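Local coordinates for uncharacterized HDOD domain protein (Geobacter sulfurreducens, PDB 3HC1), which is of unknown function but carries an HDOD domain with two bound iron(III) ions, consistent with a metal-dependent phosphohydrolase-like fold, at residues L94-F99 against N144-G149; D31-I36 against C101-L106; S70-A75 against V126-K131. All coordinates share one frame; numbering follows the deposited sequence.

In the fold
Contacts 1 and 2 both use helix 82-108 and lie with centres about 10 Å apart. They meet directly where Phe-99 CE1 packs on Val-33 CG1 at 3.5 Å, so helix 31-39 and helix 142-150 share one ring. Contact 3, also centred about 10 Å from contact 1, joins it through Glu-96: OE1 forms a salt bridge with Lys-131 NZ at 2.6 Å, and OE2 probably a hydrogen bond with Tyr-73 OH at 2.5 Å. Contacts 2 and 3 do not touch. The iron site is near but not part of them: the side chains of Val-147 and His-152 lie about 10 Å apart, and that of Arg-128 about 13 Å from an iron ion.

Contact 1. Residues L94-F99 against N144-G149; sequences LREAIF and NVYVAG
Segment 94-99, within the long helix 82-108, faces segment 144-149 of helix 142-150 most closely at Glu-96 and Val-147, whose CA atoms are 7.6 Å apart. Two side-chain pairs, each set over a ring face, carry the contact. In the first, the Glu-96 side chain lies across one face of the Tyr-146 ring: its CG sits toward the CD1-CE1 rim, 3.6 Å from CD1, as a CH-pi contact. Beyond CG, the carboxylate is laid almost flat on the same ring, the two planes only 7° apart, with OE2 3.8 Å from CE2. Glu-96 reaches this far because CG is anti to the backbone N (chi1 -170°) and the chain continues extended. A carboxylate over a ring face would probably be unfavourable by itself, but OE1 is held by a salt bridge to Lys-131 NZ and OE2 by a hydrogen bond to Tyr-73 OH. Both helices belong to the all-helical HDOD domain, and helix 142-150 leads straight into the His-152/Asp-153 pair that binds iron; Gly-149 O accepts a hydrogen bond from His-152 ND1. In the second, Val-147 lies over one face of the Phe-99 ring. Its CG2 stands over the centre, 3.7 Å from the centroid and 7° off the normal, while CG1 bears on the far end of the ring, 3.4 Å from CZ. Tyr-146 OH is hydrogen-bonded to Thr-100 OG1, one residue beyond segment 94-99, which fixes the far end of the ring against helix 82-108. Replacing Tyr-146 by an alanine would probably open a gap beneath the Glu-96 carboxylate and leave Thr-100 OG1 without its phenol partner. Leu-124 and Ala-127 of helix 116-136 also touch the tyrosine.

Contact 2. Residues D31-I36 against C101-L106; sequences DIVLRI and CAIVDL
An oblique helix-helix packing within the HDOD domain brings Ile-32 and Val-33, in the first turn of helix 31-39, against Ala-102 and Ile-103 of helix 82-108. The short axes pass 9.5 Å apart at a signed crossing angle of -125°, and Val-33 and Ala-102 have the nearest CA atoms, 6.8 Å apart. The small Ala-102 CB is met by two methyls at once: Val-33 CG2 at 3.7 Å and Ile-32 CG2 at 3.8 Å. The other valine branch, CG1, is anti to the backbone N (chi1 167°) and turns to Ile-103, the residue after Ala-102, touching its CD1 at 3.7 Å; these two side chains cross at about a right angle. This purely apolar patch joins the start of helix 31-39 to the domain's long helix, and Ile-103 continues it onto Trp-120 of helix 116-136, the helix that carries the iron ligand His-122. Just past the contact the long helix is kinked: Asp-105 N and Leu-106 N make weak bonds to Ala-102 O and Ile-103 O, three residues back. Arg-63 of helix 58-69 braces the same turn, with a salt bridge to Asp-105 and a hydrogen bond to Cys-101 O.

Contact 3. Residues S70-A75 against V126-K131; sequences SPLYSA and VARIAK. With GOL (glycerol), chain H.
Water 1 bridges Tyr-73 and Arg-128, donating a hydrogen bond to Tyr-73 OH at 2.6 Å and accepting one from Arg-128 NH2 at 2.9 Å. The same hydroxyl is also hydrogen-bonded to Glu-96 OE2. The water lies in the plane of the tyrosine ring and in that of the guanidinium, at the edge of each, and so ties the two flat groups together. Leu-72 supplies the direct contact: its CD2 lies over one guanidinium face, 3.4 Å from NE and close to CZ as well. The methyl is displaced toward the rim of the group. Arg-128 gets its charged end this far by running extended from CG to NE; chi4 of -178° keeps CG close to the guanidinium plane, anti to CZ. The contact joins the short helix 71-74, which follows helix 58-69, to helix 116-136, a core helix of the HDOD domain that provides the iron ligand His-122 on an earlier turn. Leu-67 of helix 58-69 touches both Tyr-73 and Arg-128, and helix 281-302 adds Ala-298, Val-299 and Leu-302 to the packing round the arginine. Arg-128 NH2 also approaches the tyrosine at its ring edge, 4.3 Å from CE1. A glycerol, probably from the crystallisation liquor, lies over a face of the Tyr-73 ring, C3 3.6 Å from CE2. Its O2 donates a hydrogen bond to Leu-72 O at 2.9 Å. Lys-131 NZ makes a salt bridge to Glu-96 OE1; glycerol O1 lies too close to this lysine for its position to be sure.

Contact 1. Residues L94-F99 against N144-G149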
ATOM      1  N   LEU A  94      11.782  12.257  -2.291  1.00 20.65           N
ATOM      2  CA  LEU A  94      11.068  12.984  -3.339  1.00 20.77           C
ATOM      3  C   LEU A  94      10.245  12.036  -4.271  1.00 20.27           C
ATOM      4  O   LEU A  94       9.094  12.342  -4.559  1.00 21.49           O
ATOM      5  CB  LEU A  94      11.981  13.880  -4.159  1.00 19.96           C
ATOM      6  CG  LEU A  94      11.324  14.807  -5.203  1.00 17.46           C
ATOM      7  CD1 LEU A  94      10.408  15.799  -4.545  1.00 23.82           C
ATOM      8  CD2 LEU A  94      12.404  15.515  -6.029  1.00 21.57           C
ATOM      9  N   ARG A  95      10.854  10.956  -4.754  1.00 18.11           N
ATOM     10  CA  ARG A  95      10.150   9.902  -5.524  1.00 22.57           C
ATOM     11  C   ARG A  95       8.933   9.415  -4.731  1.00 21.03           C
ATOM     12  O   ARG A  95       7.847   9.252  -5.270  1.00 21.95           O
ATOM     13  CB  ARG A  95      11.057   8.701  -5.817  1.00 21.39           C
ATOM     14  CG  ARG A  95      12.143   8.847  -6.948  1.00 29.28           C
ATOM     15  CD  ARG A  95      13.254   7.777  -6.720  1.00 27.83           C
ATOM     16  NE  ARG A  95      14.050   7.508  -7.903  1.00 35.65           N
ATOM     17  CZ  ARG A  95      15.231   6.880  -7.925  1.00 29.53           C
ATOM     18  NH1 ARG A  95      15.807   6.417  -6.813  1.00 41.85           N
ATOM     19  NH2 ARG A  95      15.865   6.725  -9.083  1.00 40.81           N
ATOM     20  N   GLU A  96       9.135   9.179  -3.441  1.00 21.86           N
ATOM     21  CA  GLU A  96       8.076   8.721  -2.560  1.00 19.20           C
ATOM     22  C   GLU A  96       6.954   9.711  -2.449  1.00 18.06           C
ATOM     23  O   GLU A  96       5.805   9.341  -2.509  1.00 19.80           O
ATOM     24  CB  GLU A  96       8.618   8.488  -1.151  1.00 20.89           C
ATOM     25  CG  GLU A  96       7.651   7.793  -0.251  1.00 18.91           C
ATOM     26  CD  GLU A  96       8.256   7.426   1.084  1.00 19.03           C
ATOM     27  OE1 GLU A  96       9.191   6.587   1.110  1.00 24.78           O
ATOM     28  OE2 GLU A  96       7.776   7.960   2.112  1.00 21.77           O
ATOM     29  N   ALA A  97       7.291  10.976  -2.242  1.00 18.31           N
ATOM     30  CA  ALA A  97       6.278  12.030  -2.088  1.00 17.87           C
ATOM     31  C   ALA A  97       5.496  12.234  -3.404  1.00 20.92           C
ATOM     32  O   ALA A  97       4.263  12.403  -3.398  1.00 21.58           O
ATOM     33  CB  ALA A  97       6.924  13.337  -1.629  1.00 18.59           C
ATOM     34  N   ILE A  98       6.216  12.254  -4.522  1.00 21.35           N
ATOM     35  CA  ILE A  98       5.580  12.408  -5.855  1.00 22.47           C
ATOM     36  C   ILE A  98       4.624  11.220  -6.152  1.00 21.29           C
ATOM     37  O   ILE A  98       3.461  11.405  -6.569  1.00 21.39           O
ATOM     38  CB  ILE A  98       6.639  12.573  -6.993  1.00 22.46           C
ATOM     39  CG1 ILE A  98       7.390  13.915  -6.837  1.00 18.28           C
ATOM     40  CG2 ILE A  98       5.957  12.556  -8.344  1.00 27.92           C
ATOM     41  CD1 ILE A  98       8.487  14.150  -7.855  1.00 19.46           C
ATOM     42  N   PHE A  99       5.136  10.020  -5.919  1.00 17.80           N
ATOM     43  CA  PHE A  99       4.344   8.829  -6.097  1.00 19.31           C
ATOM     44  C   PHE A  99       3.016   8.928  -5.326  1.00 20.22           C
ATOM     45  O   PHE A  99       1.954   8.677  -5.877  1.00 17.88           O
ATOM     46  CB  PHE A  99       5.129   7.602  -5.639  1.00 18.68           C
ATOM     47  CG  PHE A  99       4.387   6.328  -5.819  1.00 22.48           C
ATOM     48  CD1 PHE A  99       4.440   5.658  -7.029  1.00 27.88           C
ATOM     49  CD2 PHE A  99       3.636   5.802  -4.788  1.00 30.09           C
ATOM     50  CE1 PHE A  99       3.745   4.477  -7.201  1.00 33.97           C
ATOM     51  CE2 PHE A  99       2.932   4.610  -4.967  1.00 29.91           C
ATOM     52  CZ  PHE A  99       3.002   3.966  -6.172  1.00 22.06           C
ATOM     53  N   ASN A 144      10.694   0.989  -2.113  1.00 18.85           N
ATOM     54  CA  ASN A 144      10.065  -0.123  -2.853  1.00 20.58           C
ATOM     55  C   ASN A 144       8.992  -0.825  -2.000  1.00 15.99           C
ATOM     56  O   ASN A 144       7.943  -1.221  -2.513  1.00 18.35           O
ATOM     57  CB  ASN A 144      11.073  -1.195  -3.249  1.00 22.28           C
ATOM     58  CG  ASN A 144      12.106  -0.706  -4.223  1.00 29.10           C
ATOM     59  OD1 ASN A 144      12.535   0.431  -4.173  1.00 38.87           O
ATOM     60  ND2 ASN A 144      12.530  -1.580  -5.083  1.00 29.18           N
ATOM     61  N   VAL A 145       9.244  -0.879  -0.705  1.00 14.72           N
ATOM     62  CA  VAL A 145       8.275  -1.460   0.227  1.00 19.79           C
ATOM     63  C   VAL A 145       7.120  -0.492   0.410  1.00 17.02           C
ATOM     64  O   VAL A 145       5.968  -0.897   0.533  1.00 14.65           O
ATOM     65  CB  VAL A 145       8.906  -1.775   1.601  1.00 19.89           C
ATOM     66  CG1 VAL A 145       7.937  -2.500   2.503  1.00 21.15           C
ATOM     67  CG2 VAL A 145      10.164  -2.614   1.445  1.00 18.13           C
ATOM     68  N   TYR A 146       7.431   0.786   0.532  1.00 16.82           N
ATOM     69  CA  TYR A 146       6.407   1.805   0.629  1.00 16.36           C
ATOM     70  C   TYR A 146       5.415   1.721  -0.572  1.00 19.34           C
ATOM     71  O   TYR A 146       4.196   1.718  -0.386  1.00 17.16           O
ATOM     72  CB  TYR A 146       7.016   3.203   0.690  1.00 18.59           C
ATOM     73  CG  TYR A 146       5.983   4.315   0.800  1.00 18.80           C
ATOM     74  CD1 TYR A 146       5.452   4.895  -0.335  1.00 14.43           C
ATOM     75  CD2 TYR A 146       5.563   4.793   2.027  1.00 20.51           C
ATOM     76  CE1 TYR A 146       4.526   5.890  -0.274  1.00 17.03           C
ATOM     77  CE2 TYR A 146       4.605   5.849   2.094  1.00 11.73           C
ATOM     78  CZ  TYR A 146       4.091   6.362   0.944  1.00 15.14           C
ATOM     79  OH  TYR A 146       3.183   7.385   0.969  1.00 17.29           O
ATOM     80  N   VAL A 147       5.960   1.686  -1.775  1.00 17.91           N
ATOM     81  CA  VAL A 147       5.155   1.689  -2.994  1.00 17.70           C
ATOM     82  C   VAL A 147       4.307   0.385  -3.059  1.00 14.69           C
ATOM     83  O   VAL A 147       3.124   0.487  -3.300  1.00 17.28           O
ATOM     84  CB  VAL A 147       6.029   1.877  -4.259  1.00 16.74           C
ATOM     85  CG1 VAL A 147       5.274   1.477  -5.524  1.00 19.60           C
ATOM     86  CG2 VAL A 147       6.528   3.340  -4.367  1.00 19.93           C
ATOM     87  N   ALA A 148       4.891  -0.794  -2.768  1.00 14.59           N
ATOM     88  CA  ALA A 148       4.135  -2.071  -2.714  1.00 14.47           C
ATOM     89  C   ALA A 148       2.969  -1.967  -1.726  1.00 15.58           C
ATOM     90  O   ALA A 148       1.859  -2.425  -2.015  1.00 15.05           O
ATOM     91  CB  ALA A 148       5.024  -3.266  -2.404  1.00 17.41           C
ATOM     92  N   GLY A 149       3.231  -1.327  -0.586  1.00 16.79           N
ATOM     93  CA  GLY A 149       2.230  -1.141   0.478  1.00 17.63           C
ATOM     94  C   GLY A 149       1.060  -0.274   0.080  1.00 13.35           C
ATOM     95  O   GLY A 149      -0.117  -0.626   0.263  1.00 14.72           O
TER

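Contact 2. Residues D31-I36 against C101-L106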
ATOM      1  N   ASP A  31       1.499   8.326 -15.936  1.00 34.01           N
ATOM      2  CA  ASP A  31       2.817   7.863 -16.391  1.00 34.98           C
ATOM      3  C   ASP A  31       3.888   8.059 -15.328  1.00 30.44           C
ATOM      4  O   ASP A  31       4.856   7.269 -15.253  1.00 29.37           O
ATOM      5  CB  ASP A  31       3.245   8.541 -17.700  1.00 36.30           C
ATOM      6  CG  ASP A  31       2.389   8.109 -18.856  1.00 51.02           C
ATOM      7  OD1 ASP A  31       1.231   8.594 -18.953  1.00 67.18           O
ATOM      8  OD2 ASP A  31       2.848   7.251 -19.638  1.00 67.58           O
ATOM      9  N   ILE A  32       3.729   9.100 -14.511  1.00 29.03           N
ATOM     10  CA  ILE A  32       4.752   9.396 -13.485  1.00 30.30           C
ATOM     11  C   ILE A  32       4.835   8.273 -12.425  1.00 28.28           C
ATOM     12  O   ILE A  32       5.917   7.956 -11.902  1.00 30.01           O
ATOM     13  CB  ILE A  32       4.578  10.820 -12.852  1.00 28.24           C
ATOM     14  CG1 ILE A  32       5.881  11.249 -12.134  1.00 31.21           C
ATOM     15  CG2 ILE A  32       3.373  10.894 -11.968  1.00 27.68           C
ATOM     16  CD1 ILE A  32       6.014  12.750 -11.891  1.00 23.10           C
ATOM     17  N   VAL A  33       3.684   7.678 -12.135  1.00 31.62           N
ATOM     18  CA  VAL A  33       3.572   6.560 -11.192  1.00 30.80           C
ATOM     19  C   VAL A  33       4.272   5.334 -11.777  1.00 33.64           C
ATOM     20  O   VAL A  33       5.154   4.762 -11.133  1.00 36.12           O
ATOM     21  CB  VAL A  33       2.072   6.339 -10.777  1.00 31.02           C
ATOM     22  CG1 VAL A  33       1.863   5.026 -10.059  1.00 27.46           C
ATOM     23  CG2 VAL A  33       1.611   7.437  -9.889  1.00 29.49           C
ATOM     24  N   LEU A  34       3.976   4.985 -13.028  1.00 33.72           N
ATOM     25  CA  LEU A  34       4.703   3.897 -13.717  1.00 37.47           C
ATOM     26  C   LEU A  34       6.198   4.223 -13.890  1.00 33.33           C
ATOM     27  O   LEU A  34       7.062   3.353 -13.683  1.00 37.03           O
ATOM     28  CB  LEU A  34       4.025   3.523 -15.085  1.00 38.74           C
ATOM     29  CG  LEU A  34       4.611   2.351 -15.946  1.00 46.04           C
ATOM     30  CD1 LEU A  34       4.212   0.955 -15.427  1.00 44.24           C
ATOM     31  CD2 LEU A  34       4.240   2.448 -17.452  1.00 43.31           C
ATOM     32  N   ARG A  35       6.528   5.470 -14.213  1.00 34.25           N
ATOM     33  CA  ARG A  35       7.947   5.854 -14.392  1.00 32.98           C
ATOM     34  C   ARG A  35       8.707   5.674 -13.079  1.00 32.84           C
ATOM     35  O   ARG A  35       9.744   4.997 -13.029  1.00 30.83           O
ATOM     36  CB  ARG A  35       8.079   7.302 -14.908  1.00 35.87           C
ATOM     37  CG  ARG A  35       9.538   7.759 -15.172  1.00 32.98           C
ATOM     38  N   ILE A  36       8.154   6.245 -12.006  1.00 33.72           N
ATOM     39  CA  ILE A  36       8.757   6.141 -10.663  1.00 33.87           C
ATOM     40  C   ILE A  36       8.837   4.688 -10.208  1.00 33.72           C
ATOM     41  O   ILE A  36       9.896   4.229  -9.813  1.00 33.88           O
ATOM     42  CB  ILE A  36       8.022   7.022  -9.601  1.00 31.17           C
ATOM     43  CG1 ILE A  36       8.364   8.502  -9.826  1.00 29.25           C
ATOM     44  CG2 ILE A  36       8.486   6.661  -8.181  1.00 33.02           C
ATOM     45  CD1 ILE A  36       7.524   9.442  -9.014  1.00 29.17           C
ATOM     46  N   CYS A 101       1.507  11.669  -4.072  1.00 21.05           N
ATOM     47  CA  CYS A 101       0.658  12.779  -4.470  1.00 20.91           C
ATOM     48  C   CYS A 101       0.010  12.565  -5.787  1.00 17.95           C
ATOM     49  O   CYS A 101      -1.018  13.149  -6.017  1.00 22.19           O
ATOM     50  CB  CYS A 101       1.426  14.098  -4.481  1.00 19.25           C
ATOM     51  SG  CYS A 101       1.923  14.518  -2.809  1.00 26.10           S
ATOM     52  N   ALA A 102       0.581  11.694  -6.614  1.00 24.75           N
ATOM     53  CA  ALA A 102      -0.016  11.347  -7.911  1.00 27.19           C
ATOM     54  C   ALA A 102      -0.989  10.181  -7.762  1.00 25.46           C
ATOM     55  O   ALA A 102      -2.026  10.185  -8.379  1.00 22.18           O
ATOM     56  CB  ALA A 102       1.067  10.992  -8.970  1.00 26.66           C
ATOM     57  N   ILE A 103      -0.647   9.188  -6.952  1.00 24.04           N
ATOM     58  CA  ILE A 103      -1.493   8.006  -6.832  1.00 18.89           C
ATOM     59  C   ILE A 103      -2.840   8.370  -6.113  1.00 20.80           C
ATOM     60  O   ILE A 103      -3.824   7.655  -6.241  1.00 22.22           O
ATOM     61  CB  ILE A 103      -0.744   6.867  -6.160  1.00 20.41           C
ATOM     62  CG1 ILE A 103      -1.393   5.498  -6.474  1.00 30.31           C
ATOM     63  CG2 ILE A 103      -0.601   7.071  -4.670  1.00 20.63           C
ATOM     64  CD1 ILE A 103      -1.024   4.982  -7.824  1.00 36.14           C
ATOM     65  N   VAL A 104      -2.870   9.467  -5.364  1.00 17.07           N
ATOM     66  CA  VAL A 104      -4.079   9.814  -4.614  1.00 18.65           C
ATOM     67  C   VAL A 104      -5.288  10.024  -5.564  1.00 20.07           C
ATOM     68  O   VAL A 104      -6.411   9.723  -5.195  1.00 18.16           O
ATOM     69  CB  VAL A 104      -3.886  10.953  -3.632  1.00 18.09           C
ATOM     70  CG1 VAL A 104      -3.587  12.282  -4.368  1.00 19.36           C
ATOM     71  CG2 VAL A 104      -5.126  11.064  -2.696  1.00 18.99           C
ATOM     72  N   ASP A 105      -5.055  10.463  -6.799  1.00 17.82           N
ATOM     73  CA  ASP A 105      -6.158  10.594  -7.768  1.00 19.56           C
ATOM     74  C   ASP A 105      -6.870   9.277  -8.062  1.00 17.68           C
ATOM     75  O   ASP A 105      -8.067   9.260  -8.259  1.00 19.96           O
ATOM     76  CB  ASP A 105      -5.674  11.217  -9.091  1.00 20.74           C
ATOM     77  CG  ASP A 105      -5.259  12.650  -8.928  1.00 19.66           C
ATOM     78  OD1 ASP A 105      -5.863  13.354  -8.101  1.00 27.88           O
ATOM     79  OD2 ASP A 105      -4.302  13.069  -9.609  1.00 41.43           O
ATOM     80  N   LEU A 106      -6.139   8.182  -8.077  1.00 16.68           N
ATOM     81  CA  LEU A 106      -6.741   6.864  -8.178  1.00 19.67           C
ATOM     82  C   LEU A 106      -7.760   6.568  -7.067  1.00 18.98           C
ATOM     83  O   LEU A 106      -8.794   5.987  -7.329  1.00 18.20           O
ATOM     84  CB  LEU A 106      -5.676   5.782  -8.183  1.00 17.21           C
ATOM     85  CG  LEU A 106      -6.247   4.335  -8.196  1.00 20.79           C
ATOM     86  CD1 LEU A 106      -6.870   4.007  -9.594  1.00 18.16           C
ATOM     87  CD2 LEU A 106      -5.139   3.371  -7.872  1.00 26.47           C
TER

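Contact 3. Residues S70-A75 against V126-K131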
ATOM      1  N   SER A  70       5.120  18.234   5.844  1.00 29.08           N
ATOM      2  CA  SER A  70       4.570  17.523   6.987  1.00 31.26           C
ATOM      3  C   SER A  70       5.690  17.061   7.940  1.00 33.05           C
ATOM      4  O   SER A  70       6.820  16.784   7.510  1.00 29.67           O
ATOM      5  CB  SER A  70       3.706  16.346   6.537  1.00 30.57           C
ATOM      6  OG  SER A  70       4.481  15.342   5.934  1.00 33.60           O
ATOM      7  N   PRO A  71       5.382  16.980   9.246  1.00 36.84           N
ATOM      8  CA  PRO A  71       6.422  16.590  10.228  1.00 36.91           C
ATOM      9  C   PRO A  71       7.179  15.323   9.830  1.00 37.35           C
ATOM     10  O   PRO A  71       8.408  15.282   9.916  1.00 36.49           O
ATOM     11  CB  PRO A  71       5.631  16.358  11.520  1.00 37.57           C
ATOM     12  CG  PRO A  71       4.302  17.058  11.332  1.00 39.80           C
ATOM     13  CD  PRO A  71       4.111  17.382   9.881  1.00 35.63           C
ATOM     14  N   LEU A  72       6.434  14.309   9.376  1.00 35.32           N
ATOM     15  CA  LEU A  72       6.994  12.995   9.030  1.00 34.56           C
ATOM     16  C   LEU A  72       8.113  13.082   7.988  1.00 33.26           C
ATOM     17  O   LEU A  72       9.077  12.294   8.021  1.00 35.23           O
ATOM     18  CB  LEU A  72       5.866  12.057   8.539  1.00 31.94           C
ATOM     19  CG  LEU A  72       6.218  10.627   8.073  1.00 36.46           C
ATOM     20  CD1 LEU A  72       6.746   9.762   9.217  1.00 36.49           C
ATOM     21  CD2 LEU A  72       4.984   9.950   7.418  1.00 29.56           C
ATOM     22  N   TYR A  73       7.976  14.013   7.050  1.00 31.64           N
ATOM     23  CA  TYR A  73       8.972  14.185   5.996  1.00 32.71           C
ATOM     24  C   TYR A  73      10.033  15.221   6.372  1.00 36.36           C
ATOM     25  O   TYR A  73      11.228  14.974   6.175  1.00 34.52           O
ATOM     26  CB  TYR A  73       8.305  14.531   4.646  1.00 33.36           C
ATOM     27  CG  TYR A  73       7.705  13.296   4.025  1.00 34.47           C
ATOM     28  CD1 TYR A  73       6.420  12.868   4.374  1.00 27.68           C
ATOM     29  CD2 TYR A  73       8.451  12.504   3.161  1.00 36.21           C
ATOM     30  CE1 TYR A  73       5.870  11.695   3.841  1.00 30.08           C
ATOM     31  CE2 TYR A  73       7.913  11.334   2.609  1.00 32.49           C
ATOM     32  CZ  TYR A  73       6.626  10.938   2.944  1.00 30.77           C
ATOM     33  OH  TYR A  73       6.128   9.769   2.415  1.00 26.55           O
ATOM     34  N   SER A  74       9.584  16.345   6.929  1.00 35.87           N
ATOM     35  CA  SER A  74      10.421  17.551   7.090  1.00 37.19           C
ATOM     36  C   SER A  74      11.029  17.710   8.443  1.00 38.00           C
ATOM     37  O   SER A  74      12.083  18.334   8.568  1.00 41.04           O
ATOM     38  CB  SER A  74       9.574  18.801   6.947  1.00 34.23           C
ATOM     39  OG  SER A  74       9.372  19.122   5.617  1.00 40.54           O
ATOM     40  N   ALA A  75      10.316  17.239   9.463  1.00 36.74           N
ATOM     41  CA  ALA A  75      10.613  17.598  10.820  1.00 38.55           C
ATOM     42  C   ALA A  75      10.263  19.074  10.923  1.00 38.37           C
ATOM     43  O   ALA A  75       9.309  19.530  10.268  1.00 38.49           O
ATOM     44  CB  ALA A  75      12.113  17.330  11.150  1.00 40.25           C
ATOM     45  N   VAL A 126      -0.679   1.329   5.719  1.00 14.96           N
ATOM     46  CA  VAL A 126       0.078   0.171   5.315  1.00 17.73           C
ATOM     47  C   VAL A 126       1.423   0.548   4.641  1.00 15.71           C
ATOM     48  O   VAL A 126       2.471  -0.024   5.000  1.00 17.91           O
ATOM     49  CB  VAL A 126      -0.764  -0.825   4.465  1.00 17.01           C
ATOM     50  CG1 VAL A 126       0.114  -2.006   3.827  1.00 11.07           C
ATOM     51  CG2 VAL A 126      -1.887  -1.407   5.374  1.00 13.02           C
ATOM     52  N   ALA A 127       1.393   1.478   3.684  1.00 14.54           N
ATOM     53  CA  ALA A 127       2.618   1.947   3.047  1.00 17.07           C
ATOM     54  C   ALA A 127       3.624   2.373   4.125  1.00 16.63           C
ATOM     55  O   ALA A 127       4.806   1.962   4.109  1.00 16.72           O
ATOM     56  CB  ALA A 127       2.337   3.125   2.091  1.00 15.91           C
ATOM     57  N   ARG A 128       3.173   3.256   5.012  1.00 18.64           N
ATOM     58  CA  ARG A 128       4.068   3.896   5.986  1.00 20.32           C
ATOM     59  C   ARG A 128       4.619   2.929   7.005  1.00 19.54           C
ATOM     60  O   ARG A 128       5.807   2.995   7.373  1.00 18.43           O
ATOM     61  CB  ARG A 128       3.387   5.054   6.692  1.00 20.70           C
ATOM     62  CG  ARG A 128       3.231   6.261   5.831  1.00 19.65           C
ATOM     63  CD  ARG A 128       2.501   7.415   6.523  1.00 17.95           C
ATOM     64  NE  ARG A 128       2.415   8.554   5.634  1.00 17.74           N
ATOM     65  CZ  ARG A 128       1.876   9.734   5.925  1.00 25.29           C
ATOM     66  NH1 ARG A 128       1.353   9.985   7.121  1.00 21.38           N
ATOM     67  NH2 ARG A 128       1.892  10.686   5.008  1.00 18.96           N
ATOM     68  N   ILE A 129       3.757   2.057   7.516  1.00 17.22           N
ATOM     69  CA  ILE A 129       4.183   1.047   8.481  1.00 15.69           C
ATOM     70  C   ILE A 129       5.087   0.021   7.829  1.00 16.26           C
ATOM     71  O   ILE A 129       6.103  -0.375   8.425  1.00 14.86           O
ATOM     72  CB  ILE A 129       2.967   0.363   9.195  1.00 16.45           C
ATOM     73  CG1 ILE A 129       2.400   1.399  10.177  1.00 24.70           C
ATOM     74  CG2 ILE A 129       3.411  -0.964   9.931  1.00 14.44           C
ATOM     75  CD1 ILE A 129       1.082   1.151  10.700  1.00 24.63           C
ATOM     76  N   ALA A 130       4.733  -0.425   6.619  1.00 15.08           N
ATOM     77  CA  ALA A 130       5.599  -1.356   5.910  1.00 15.07           C
ATOM     78  C   ALA A 130       6.995  -0.735   5.688  1.00 12.89           C
ATOM     79  O   ALA A 130       7.991  -1.436   5.829  1.00 14.66           O
ATOM     80  CB  ALA A 130       5.008  -1.781   4.634  1.00 13.89           C
ATOM     81  N   LYS A 131       7.051   0.559   5.405  1.00 17.11           N
ATOM     82  CA  LYS A 131       8.327   1.212   5.233  1.00 16.37           C
ATOM     83  C   LYS A 131       9.082   1.238   6.541  1.00 20.88           C
ATOM     84  O   LYS A 131      10.275   0.940   6.527  1.00 18.54           O
ATOM     85  CB  LYS A 131       8.234   2.598   4.658  1.00 19.22           C
ATOM     86  CG  LYS A 131       9.606   3.086   4.140  1.00 20.58           C
ATOM     87  CD  LYS A 131       9.569   4.509   3.670  1.00 19.91           C
ATOM     88  CE  LYS A 131      10.969   4.982   3.230  1.00 25.32           C
ATOM     89  NZ  LYS A 131      11.017   6.462   2.975  1.00 23.84           N
TER
HETATM   90  C1  GOL H 311      10.880   8.178   5.896  1.00 55.51           C
HETATM   91  O1  GOL H 311      10.517   7.001   5.261  1.00 51.92           O
HETATM   92  C2  GOL H 311       9.608   8.975   6.125  1.00 53.83           C
HETATM   93  O2  GOL H 311      10.028  10.329   6.179  1.00 59.13           O
HETATM   94  C3  GOL H 311       8.598   8.763   4.992  1.00 41.81           C
HETATM   95  O3  GOL H 311       7.777   7.604   5.102  1.00 45.51           O
HETATM   96  O   HOH W   1       3.617   9.370   3.082  1.00 21.03           O